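Aminoglycoside N(3)-acetyltransferase (Streptomyces griseus, PDB 7LAP) probably transfers an acetyl group from acetyl-coenzyme A to the 3-amino group of aminoglycoside antibiotics, conferring resistance to them. Local coordinates at residues Gly35-Pro38 with Gly39-Val42; Ala106-Pro109 with Arg110-Glu113; Leu121-Ala124 with Leu125-Pro129. One frame throughout, in Å; residues are numbered along the deposited sequence.

Interaction 1 of 3, residues Gly35-Pro38 with Gly39-Val42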
loop_
_atom_site.group_PDB
_atom_site.type_symbol
_atom_site.label_atom_id
_atom_site.label_comp_id
_atom_site.label_asym_id
_atom_site.label_seq_id
_atom_site.Cartn_x
_atom_site.Cartn_y
_atom_site.Cartn_z
ATOM N N GLY B 35 24.986 9.652 -12.091
ATOM C CA GLY B 35 24.850 10.392 -13.349
ATOM C C GLY B 35 23.498 11.055 -13.517
ATOM O O GLY B 35 23.239 11.656 -14.565
ATOM N N LEU B 36 22.599 10.977 -12.546
ATOM C CA LEU B 36 21.325 11.674 -12.670
ATOM C C LEU B 36 21.557 13.181 -12.519
ATOM O O LEU B 36 22.354 13.606 -11.669
ATOM C CB LEU B 36 20.372 11.125 -11.601
ATOM C CG LEU B 36 18.867 11.165 -11.831
ATOM C CD1 LEU B 36 18.450 10.665 -13.228
ATOM C CD2 LEU B 36 18.185 10.338 -10.710
ATOM N N VAL B 37 20.890 13.996 -13.353
ATOM C CA VAL B 37 21.199 15.428 -13.395
ATOM C C VAL B 37 19.905 16.241 -13.416
ATOM O O VAL B 37 18.819 15.726 -13.738
ATOM C CB VAL B 37 22.076 15.799 -14.623
ATOM C CG1 VAL B 37 23.480 15.188 -14.533
ATOM C CG2 VAL B 37 21.349 15.544 -15.986
ATOM N N PRO B 38 20.000 17.547 -13.106
ATOM C CA PRO B 38 18.825 18.411 -13.189
ATOM C C PRO B 38 18.174 18.343 -14.563
ATOM O O PRO B 38 18.844 18.345 -15.596
ATOM C CB PRO B 38 19.399 19.803 -12.908
ATOM C CG PRO B 38 20.582 19.525 -12.018
ATOM C CD PRO B 38 21.160 18.259 -12.515
ATOM N N GLY B 39 16.853 18.284 -14.571
ATOM C CA GLY B 39 16.133 18.261 -15.812
ATOM C C GLY B 39 15.851 16.881 -16.354
ATOM O O GLY B 39 15.079 16.771 -17.306
ATOM N N ASP B 40 16.455 15.829 -15.792
ATOM C CA ASP B 40 16.244 14.480 -16.307
ATOM C C ASP B 40 14.788 14.052 -16.123
ATOM O O ASP B 40 14.129 14.402 -15.138
ATOM C CB ASP B 40 17.151 13.468 -15.569
ATOM C CG ASP B 40 18.506 13.290 -16.229
ATOM O OD1 ASP B 40 18.626 13.688 -17.398
ATOM O OD2 ASP B 40 19.456 12.763 -15.578
ATOM N N THR B 41 14.308 13.221 -17.038
ATOM C CA THR B 41 13.114 12.415 -16.801
ATOM C C THR B 41 13.569 10.984 -16.536
ATOM O O THR B 41 14.261 10.391 -17.373
ATOM C CB THR B 41 12.154 12.492 -17.997
ATOM O OG1 THR B 41 11.633 13.819 -18.081
ATOM C CG2 THR B 41 10.973 11.579 -17.802
ATOM N N VAL B 42 13.220 10.426 -15.373
ATOM C CA VAL B 42 13.747 9.109 -15.025
ATOM C C VAL B 42 12.613 8.202 -14.568
ATOM O O VAL B 42 11.898 8.513 -13.609
ATOM C CB VAL B 42 14.858 9.177 -13.959
ATOM C CG1 VAL B 42 14.423 9.915 -12.737
ATOM C CG2 VAL B 42 15.299 7.742 -13.551
#
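A type II beta turn from V37 to D40 reverses the chain just ahead of strand 41-46, and its closing residues meet twice. D40 N donates to V37 O over 3.1 Å, the usual bond of such a turn, with G39 taking the positive phi expected at its third position. The second bond runs the other way: V37 N reaches D40 OD2 at 2.9 Å, coming from above the carboxylate plane, about 50° out of it. The aspartate thus folds back over the turn it ends, and backbone and side chain of D40 both hold V37. The turn belongs to an alpha-to-beta connection: helix 24-34 ends in a Schellman motif at G35, and the chain then passes through the turn into a parallel strand of the central mixed sheet. Two carbon groups also crowd D40 OD2: V37 CG2 at 3.4 Å and L36 CD1 at 3.3 Å. With CG anti to the backbone N (chi1 -153°), L36 brings CD1 close to the following segment, where it also meets V42 CB at 4.0 Å; the leucine also touches L65, V68 and V69 of helix 58-69. D40 OD2 has a second partner in R176, whose NH1 forms a salt bridge with it and also donates to G35 O, and a bound formic acid molecule, probably from the crystallisation liquor, lies about 4 Å from the D40 side chain.

Interaction 2 of 3, residues Ala106-Pro109 with Arg110-Glu113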
loop_
_atom_site.group_PDB
_atom_site.type_symbol
_atom_site.label_atom_id
_atom_site.label_comp_id
_atom_site.label_asym_id
_atom_site.label_seq_id
_atom_site.Cartn_x
_atom_site.Cartn_y
_atom_site.Cartn_z
ATOM N N ALA B 106 -14.872 -0.744 -12.059
ATOM C CA ALA B 106 -14.002 -0.185 -13.081
ATOM C C ALA B 106 -12.662 0.238 -12.492
ATOM O O ALA B 106 -12.586 0.722 -11.355
ATOM C CB ALA B 106 -14.646 1.049 -13.712
ATOM N N PHE B 107 -11.614 0.122 -13.313
ATOM C CA PHE B 107 -10.358 0.792 -13.002
ATOM C C PHE B 107 -10.600 2.273 -12.725
ATOM O O PHE B 107 -11.410 2.928 -13.391
ATOM C CB PHE B 107 -9.357 0.609 -14.149
ATOM C CG PHE B 107 -8.043 1.328 -13.931
ATOM C CD1 PHE B 107 -7.089 0.830 -13.032
ATOM C CD2 PHE B 107 -7.757 2.505 -14.605
ATOM C CE1 PHE B 107 -5.863 1.486 -12.847
ATOM C CE2 PHE B 107 -6.539 3.168 -14.409
ATOM C CZ PHE B 107 -5.600 2.674 -13.530
ATOM N N ASP B 108 -9.925 2.788 -11.701
ATOM C CA ASP B 108 -9.990 4.200 -11.323
ATOM C C ASP B 108 -8.581 4.734 -11.066
ATOM O O ASP B 108 -7.950 4.345 -10.060
ATOM C CB ASP B 108 -10.864 4.383 -10.083
ATOM C CG ASP B 108 -11.033 5.844 -9.700
ATOM O OD1 ASP B 108 -10.439 6.703 -10.385
ATOM O OD2 ASP B 108 -11.785 6.151 -8.745
ATOM N N PRO B 109 -8.074 5.653 -11.891
ATOM C CA PRO B 109 -6.679 6.096 -11.722
ATOM C C PRO B 109 -6.405 6.712 -10.363
ATOM O O PRO B 109 -5.247 6.668 -9.908
ATOM C CB PRO B 109 -6.493 7.119 -12.853
ATOM C CG PRO B 109 -7.527 6.776 -13.870
ATOM C CD PRO B 109 -8.720 6.297 -13.055
ATOM N N ARG B 110 -7.426 7.294 -9.702
ATOM C CA ARG B 110 -7.180 7.928 -8.408
ATOM C C ARG B 110 -7.025 6.911 -7.284
ATOM O O ARG B 110 -6.201 7.110 -6.378
ATOM C CB ARG B 110 -8.310 8.908 -8.058
ATOM C CG ARG B 110 -8.219 9.530 -6.627
ATOM C CD ARG B 110 -7.143 10.628 -6.582
ATOM N NE ARG B 110 -7.040 11.318 -5.295
ATOM C CZ ARG B 110 -6.176 12.307 -5.043
ATOM N NH1 ARG B 110 -5.344 12.725 -5.993
ATOM N NH2 ARG B 110 -6.133 12.880 -3.844
ATOM N N THR B 111 -7.807 5.826 -7.311
ATOM C CA THR B 111 -7.884 4.937 -6.159
ATOM C C THR B 111 -7.436 3.502 -6.410
ATOM O O THR B 111 -7.079 2.822 -5.442
ATOM C CB THR B 111 -9.323 4.904 -5.600
ATOM O OG1 THR B 111 -10.213 4.429 -6.614
ATOM C CG2 THR B 111 -9.778 6.310 -5.145
ATOM N N SER B 112 -7.481 3.001 -7.647
ATOM C CA SER B 112 -7.056 1.622 -7.887
ATOM C C SER B 112 -5.594 1.451 -7.532
ATOM O O SER B 112 -4.735 2.188 -8.034
ATOM C CB SER B 112 -7.265 1.222 -9.347
ATOM O OG SER B 112 -8.606 1.376 -9.683
ATOM N N GLU B 113 -5.304 0.473 -6.668
ATOM C CA GLU B 113 -3.935 0.300 -6.204
ATOM C C GLU B 113 -3.060 -0.286 -7.281
ATOM O O GLU B 113 -3.505 -1.084 -8.120
ATOM C CB GLU B 113 -3.874 -0.585 -4.965
ATOM C CG GLU B 113 -4.767 -0.071 -3.906
ATOM C CD GLU B 113 -5.135 -1.117 -2.901
ATOM O OE1 GLU B 113 -4.288 -2.008 -2.627
ATOM O OE2 GLU B 113 -6.286 -1.042 -2.411
HETATM O O HOH W 1 -11.259 -0.231 -9.011
#
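D108 lays its carboxylate over the first residues of the turn that follows it, overlapping the R110 amide and the T111 hydroxyl. R110 N donates to D108 OD1 over 3.1 Å, which makes an Asx turn; the N-H meets the oxygen from well above the carboxylate plane, 61° out of it. D108 OD2 accepts a weak bond of 3.2 Å from T111 OG1, so each end of the carboxylate has a partner on the turn. In D108, CG anti to the backbone N (chi1 -176°) puts the carboxylate within bonding distance of R110 N and T111 OG1. The turn lies in the loop between helix 94-103 and helix 120-126, at the border with the second subunit.

The main chain of D108 is gripped as well, chiefly by S112. S112 N donates to D108 O over 2.8 Å, an i+4-to-i bond that closes the turn, while T111 N adds a weak bond to the same oxygen. In the reverse sense D108 N donates to S112 OG, also at 2.8 Å, so that D108 and S112 are joined by a pair of bonds. The S112 methylene packs obliquely against the F107 ring, CB to CD1 3.7 Å, and that ring also makes an edge-to-face contact with W81. From outside the loop, R133 NH1 bonds to both P109 O and S112 O, while E113 forms a salt bridge with R120 of the second subunit.

The S112 hydroxyl works in both directions. Having accepted the D108 amide, S112 OG donates to a water 3.2 Å away, and this water passes a hydrogen on to A106 O. For a buried serine, S112 thus has its hydroxyl paired twice, accepting from D108 N and reaching A106 O through a water.

Interaction 3 of 3, residues Leu121-Ala124 with Leu125-Pro129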
loop_
_atom_site.group_PDB
_atom_site.type_symbol
_atom_site.label_atom_id
_atom_site.label_comp_id
_atom_site.label_asym_id
_atom_site.label_seq_id
_atom_site.Cartn_x
_atom_site.Cartn_y
_atom_site.Cartn_z
ATOM N N LEU B 121 7.199 1.739 -3.776
ATOM C CA LEU B 121 7.519 3.062 -4.344
ATOM C C LEU B 121 6.498 3.543 -5.386
ATOM O O LEU B 121 6.127 4.728 -5.366
ATOM C CB LEU B 121 8.933 3.104 -4.946
ATOM C CG LEU B 121 9.969 3.852 -4.105
ATOM C CD1 LEU B 121 9.568 5.334 -3.920
ATOM C CD2 LEU B 121 10.160 3.123 -2.731
ATOM N N PRO B 122 6.046 2.702 -6.336
ATOM C CA PRO B 122 5.032 3.205 -7.300
ATOM C C PRO B 122 3.745 3.618 -6.625
ATOM O O PRO B 122 3.116 4.595 -7.029
ATOM C CB PRO B 122 4.817 2.010 -8.246
ATOM C CG PRO B 122 6.171 1.294 -8.211
ATOM C CD PRO B 122 6.585 1.394 -6.748
ATOM N N GLU B 123 3.342 2.905 -5.574
ATOM C CA GLU B 123 2.122 3.284 -4.884
ATOM C C GLU B 123 2.316 4.580 -4.095
ATOM O O GLU B 123 1.378 5.371 -3.975
ATOM C CB GLU B 123 1.662 2.128 -3.989
ATOM C CG GLU B 123 0.444 2.414 -3.183
ATOM C CD GLU B 123 -0.883 2.205 -3.960
ATOM O OE1 GLU B 123 -0.860 2.089 -5.217
ATOM O OE2 GLU B 123 -1.947 2.211 -3.289
ATOM N N ALA B 124 3.521 4.837 -3.586
ATOM C CA ALA B 124 3.783 6.130 -2.943
ATOM C C ALA B 124 3.849 7.263 -3.971
ATOM O O ALA B 124 3.305 8.353 -3.742
ATOM C CB ALA B 124 5.087 6.079 -2.112
ATOM N N LEU B 125 4.513 7.031 -5.106
ATOM C CA LEU B 125 4.630 8.079 -6.127
ATOM C C LEU B 125 3.254 8.506 -6.648
ATOM O O LEU B 125 2.944 9.709 -6.723
ATOM C CB LEU B 125 5.522 7.580 -7.275
ATOM C CG LEU B 125 6.104 8.504 -8.358
ATOM C CD1 LEU B 125 5.045 8.974 -9.332
ATOM C CD2 LEU B 125 6.891 9.688 -7.761
ATOM N N ARG B 126 2.407 7.538 -7.013
ATOM C CA ARG B 126 1.122 7.921 -7.598
ATOM C C ARG B 126 0.250 8.671 -6.594
ATOM O O ARG B 126 -0.590 9.471 -7.002
ATOM C CB ARG B 126 0.379 6.691 -8.143
ATOM C CG ARG B 126 -0.428 5.987 -7.099
ATOM C CD ARG B 126 -1.310 4.881 -7.637
ATOM N NE ARG B 126 -1.937 4.181 -6.516
ATOM C CZ ARG B 126 -3.128 4.482 -6.000
ATOM N NH1 ARG B 126 -3.874 5.453 -6.527
ATOM N NH2 ARG B 126 -3.582 3.790 -4.948
ATOM N N ARG B 127 0.468 8.486 -5.286
ATOM C CA ARG B 127 -0.344 9.204 -4.312
ATOM C C ARG B 127 0.243 10.573 -3.951
ATOM O O ARG B 127 -0.373 11.311 -3.178
ATOM C CB ARG B 127 -0.541 8.319 -3.061
ATOM C CG ARG B 127 -1.286 6.949 -3.356
ATOM C CD ARG B 127 -1.266 5.928 -2.179
ATOM N NE ARG B 127 -1.980 6.475 -1.022
ATOM C CZ ARG B 127 -2.993 5.885 -0.381
ATOM N NH1 ARG B 127 -3.436 4.694 -0.771
ATOM N NH2 ARG B 127 -3.559 6.497 0.662
ATOM N N ARG B 128 1.418 10.931 -4.480
ATOM C CA ARG B 128 1.982 12.246 -4.200
ATOM C C ARG B 128 1.042 13.346 -4.697
ATOM O O ARG B 128 0.460 13.219 -5.786
ATOM C CB ARG B 128 3.357 12.415 -4.860
ATOM C CG ARG B 128 4.501 11.626 -4.152
ATOM C CD ARG B 128 4.952 12.289 -2.849
ATOM N NE ARG B 128 5.655 13.538 -3.107
ATOM C CZ ARG B 128 6.817 13.870 -2.536
ATOM N NH1 ARG B 128 7.400 13.048 -1.664
ATOM N NH2 ARG B 128 7.393 15.031 -2.828
ATOM N N PRO B 129 0.932 14.467 -3.971
ATOM C CA PRO B 129 0.238 15.644 -4.523
ATOM C C PRO B 129 0.820 16.018 -5.874
ATOM O O PRO B 129 2.033 16.038 -6.052
ATOM C CB PRO B 129 0.498 16.734 -3.476
ATOM C CG PRO B 129 0.733 15.989 -2.200
ATOM C CD PRO B 129 1.450 14.712 -2.611
#
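A salt-bridge network of E123, R126 and R127 sits on helix 120-126. R126 takes the E123 carboxylate side-on with two nitrogens: NE to OE1 at 2.7 Å and NH2 to OE2 at 2.8 Å. Both oxygens lie near the guanidinium plane, but the carboxylate is turned 56° against it and is met from above its own plane. R126 brings this about by placing CG between its backbone N and carbonyl carbon (chi1 86°) and then running extended to NE, alongside the bent glutamate. R127 CG sits 4.1 Å above the plane of the R126 guanidinium, over its centre. The bridge from R127 NH1 to E123 OE2 is long, 3.8 Å, and NH1 finds a stronger partner in the backbone O of E123 of the second subunit. E123 OE1 also accepts from A114 N, which ties the carboxylate to the chain ahead of the helix.

Regular helical bonds, such as L125 N to L121 O at 2.8 Å, give way to weak ones at R127, whose N is shared between E123 O and A124 O. Here L125 is lodged against strands 74-78 and 141-145, and L121 reaches F44 and T46 of strand 41-46; A124 and R128 face helix 58-69, where R128 forms a salt bridge with D63.

The three contacts follow one another along the chain without interleaving. Interactions 2 and 3 are neighbours, their centres 13 Å apart, and they touch: R126 NH1 approaches R110 O at 2.9 Å, a probable hydrogen bond, while R127 NE of the second subunit donates to the same carbonyl. The loop 106-113 and the segment 121-129 therefore share one region of the dimer interface. Interaction 1 is apart from it, with centres about 29 Å from interaction 2 and 19 Å from interaction 3, though the nearest atoms of interactions 1 and 3 are about 8 Å apart; no part of it touches the other subunit. Helix 58-69 nevertheless spans the gap, since L36 and R128 both pack against it.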